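Local coordinates for aminopentol aminotransferase (Sphingopyxis macrogoltabida, PDB 6HBS), which catalyses the pyridoxal-phosphate-dependent deamination of aminopentol, the hydrolysed form of fumonisin B1, passing the amino group preferentially to pyruvate, at residues L226-D231 with P251-W256. Sequence-based numbering, arbitrary orientation.
Sequences LLVVDD and PDLSCW. With PLP (pyridoxal-5'-phosphate), chain C.
Asp252, just ahead of strand 253-256, turns its carboxylate onto Leu226 and Leu227. Asp252 CB lies 3.6 Å from Leu227 O; chi1 of -57° sets CG beside its own backbone N, where it faces the CD2 methyl of Leu226. OD2 of Asp252, which also lies by Leu226 CA, accepts the N-H of Leu227, with 2.9 Å between OD2 and Leu227 N. This bond is nearly straight (167°) and uses the anti side of the carboxylate, 22° out of its plane. OD2 also pairs with Arg217 and OD1 with Lys274, two salt bridges that probably keep the group ionised. An alanine here would probably leave the N-H of Leu227 without its acceptor and both basic side chains without their carboxylate mate. Leu227 O returns the grip, taking the N-H groups of Asp252 and Leu253 together. Beyond it a regular parallel ladder runs through Val229 N to Leu253 O and Cys255 N to Val229 O, ending with Asp231 N on Cys255 O at 2.7 Å. These are neighbouring strands of the seven-stranded, mostly parallel sheet in the large domain of fold-type I aminotransferases; strand 189-194 continues it beyond 226-230, strand 267-271 beyond 253-256. On the sheet face carrying Val228, Leu253 CD1 touches both Leu226 CD1 and Val228 CG2, while Val228 CG1 rests 4.0 Å from Cys255 SG; helix 118-133 packs over Leu226 and Leu253. On the opposite face, Val229 CG2 meets Pro251 CB at 3.7 Å. Near the C-terminal ends, Asp231 CB sits 4.2 Å above the centre of the six-membered ring of Trp256, a CH-pi contact, and Trp256 NE1 donates to Ser254 OG, itself hydrogen-bonded to His108. Asp230, on the Val228 face, extends CG anti to its backbone N, and Asp230 OD2 reaches the pyridine N1 of PLP at 2.7 Å, with His146 as a second partner.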
loop_
_atom_site.group_PDB
_atom_site.type_symbol
_atom_site.label_atom_id
_atom_site.label_comp_id
_atom_site.label_asym_id
_atom_site.label_seq_id
_atom_site.Cartn_x
_atom_site.Cartn_y
_atom_site.Cartn_z
ATOM N N LEU A 226 2.447 -24.323 -5.094
ATOM C CA LEU A 226 2.536 -23.263 -6.130
ATOM C C LEU A 226 3.942 -22.686 -6.176
ATOM O O LEU A 226 4.484 -22.301 -5.138
ATOM C CB LEU A 226 1.538 -22.148 -5.818
ATOM C CG LEU A 226 0.072 -22.552 -5.775
ATOM C CD1 LEU A 226 -0.818 -21.316 -5.671
ATOM C CD2 LEU A 226 -0.313 -23.366 -6.979
ATOM N N LEU A 227 4.465 -22.544 -7.401
ATOM C CA LEU A 227 5.695 -21.818 -7.663
ATOM C C LEU A 227 5.367 -20.333 -7.829
ATOM O O LEU A 227 4.593 -19.957 -8.705
ATOM C CB LEU A 227 6.398 -22.340 -8.919
ATOM C CG LEU A 227 7.723 -21.647 -9.227
ATOM C CD1 LEU A 227 8.668 -21.730 -8.042
ATOM C CD2 LEU A 227 8.370 -22.214 -10.476
ATOM N N VAL A 228 5.971 -19.523 -6.975
ATOM C CA VAL A 228 5.761 -18.090 -6.954
ATOM C C VAL A 228 7.086 -17.405 -7.299
ATOM O O VAL A 228 8.057 -17.502 -6.542
ATOM C CB VAL A 228 5.260 -17.621 -5.583
ATOM C CG1 VAL A 228 4.926 -16.138 -5.634
ATOM C CG2 VAL A 228 4.064 -18.445 -5.079
ATOM N N VAL A 229 7.120 -16.669 -8.415
ATOM C CA VAL A 229 8.304 -15.867 -8.716
ATOM C C VAL A 229 8.039 -14.442 -8.240
ATOM O O VAL A 229 7.077 -13.823 -8.677
ATOM C CB VAL A 229 8.665 -15.925 -10.202
ATOM C CG1 VAL A 229 9.648 -14.839 -10.588
ATOM C CG2 VAL A 229 9.211 -17.286 -10.575
ATOM N N ASP A 230 8.908 -13.919 -7.368
ATOM C CA ASP A 230 8.781 -12.559 -6.897
ATOM C C ASP A 230 9.548 -11.640 -7.852
ATOM O O ASP A 230 10.741 -11.500 -7.717
ATOM C CB ASP A 230 9.217 -12.431 -5.444
ATOM C CG ASP A 230 9.072 -11.037 -4.906
ATOM O OD1 ASP A 230 8.745 -10.132 -5.716
ATOM O OD2 ASP A 230 9.382 -10.847 -3.717
ATOM N N ASP A 231 8.813 -11.013 -8.785
ATOM C CA ASP A 231 9.371 -10.170 -9.833
ATOM C C ASP A 231 9.165 -8.691 -9.505
ATOM O O ASP A 231 9.230 -7.852 -10.431
ATOM C CB ASP A 231 8.787 -10.489 -11.201
ATOM C CG ASP A 231 9.817 -10.986 -12.195
ATOM O OD1 ASP A 231 10.982 -10.493 -12.145
ATOM O OD2 ASP A 231 9.430 -11.812 -13.049
ATOM N N PRO A 251 6.209 -19.903 -13.623
ATOM C CA PRO A 251 5.601 -20.076 -12.312
ATOM C C PRO A 251 4.072 -20.241 -12.404
ATOM O O PRO A 251 3.473 -20.066 -13.464
ATOM C CB PRO A 251 5.989 -18.775 -11.602
ATOM C CG PRO A 251 5.994 -17.761 -12.734
ATOM C CD PRO A 251 6.574 -18.514 -13.914
ATOM N N ASP A 252 3.463 -20.536 -11.263
ATOM C CA ASP A 252 2.024 -20.507 -11.093
ATOM C C ASP A 252 1.549 -19.085 -10.761
ATOM O O ASP A 252 0.507 -18.683 -11.247
ATOM C CB ASP A 252 1.602 -21.467 -9.998
ATOM C CG ASP A 252 2.078 -22.878 -10.321
ATOM O OD1 ASP A 252 1.833 -23.291 -11.443
ATOM O OD2 ASP A 252 2.770 -23.478 -9.498
ATOM N N LEU A 253 2.281 -18.382 -9.895
ATOM C CA LEU A 253 1.993 -16.985 -9.528
ATOM C C LEU A 253 3.263 -16.178 -9.763
ATOM O O LEU A 253 4.356 -16.660 -9.549
ATOM C CB LEU A 253 1.613 -16.859 -8.046
ATOM C CG LEU A 253 0.445 -17.692 -7.516
ATOM C CD1 LEU A 253 0.265 -17.471 -6.034
ATOM C CD2 LEU A 253 -0.859 -17.386 -8.241
ATOM N N SER A 254 3.102 -14.922 -10.137
ATOM C CA SER A 254 4.209 -13.984 -10.133
ATOM C C SER A 254 3.716 -12.674 -9.513
ATOM O O SER A 254 2.570 -12.260 -9.739
ATOM C CB SER A 254 4.770 -13.781 -11.527
ATOM O OG SER A 254 3.751 -13.424 -12.449
ATOM N N CYS A 255 4.605 -12.042 -8.757
ATOM C CA CYS A 255 4.376 -10.815 -8.058
ATOM C C CYS A 255 5.150 -9.700 -8.761
ATOM O O CYS A 255 6.350 -9.862 -9.121
ATOM C CB CYS A 255 4.857 -10.911 -6.617
ATOM S SG CYS A 255 4.083 -12.241 -5.657
ATOM N N TRP A 256 4.474 -8.565 -8.941
ATOM C CA TRP A 256 4.985 -7.437 -9.708
ATOM C C TRP A 256 4.732 -6.148 -8.931
ATOM O O TRP A 256 3.787 -6.057 -8.133
ATOM C CB TRP A 256 4.307 -7.353 -11.065
ATOM C CG TRP A 256 4.494 -8.557 -11.919
ATOM C CD1 TRP A 256 3.811 -9.731 -11.842
ATOM C CD2 TRP A 256 5.371 -8.674 -13.037
ATOM N NE1 TRP A 256 4.243 -10.594 -12.811
ATOM C CE2 TRP A 256 5.189 -9.973 -13.565
ATOM C CE3 TRP A 256 6.313 -7.826 -13.635
ATOM C CZ2 TRP A 256 5.894 -10.424 -14.673
ATOM C CZ3 TRP A 256 7.015 -8.284 -14.725
ATOM C CH2 TRP A 256 6.825 -9.570 -15.219
HETATM N N1 PLP C . 9.765 -8.232 -3.187
HETATM C C2 PLP C . 10.945 -7.811 -3.693
HETATM C C2A PLP C . 11.853 -8.745 -4.458
HETATM C C3 PLP C . 11.314 -6.405 -3.560
HETATM O O3 PLP C . 12.479 -5.946 -4.065
HETATM C C4 PLP C . 10.390 -5.479 -2.865
HETATM C C4A PLP C . 10.790 -4.051 -2.763
HETATM C C5 PLP C . 9.150 -6.087 -2.296
HETATM C C6 PLP C . 8.902 -7.436 -2.519
HETATM C C5A PLP C . 8.110 -5.268 -1.533
HETATM O O4P PLP C . 7.609 -4.165 -2.331
HETATM P P PLP C . 7.147 -2.882 -1.473
HETATM O O1P PLP C . 8.330 -2.265 -0.878
HETATM O O2P PLP C . 6.255 -3.444 -0.403
HETATM O O3P PLP C . 6.481 -2.053 -2.550
#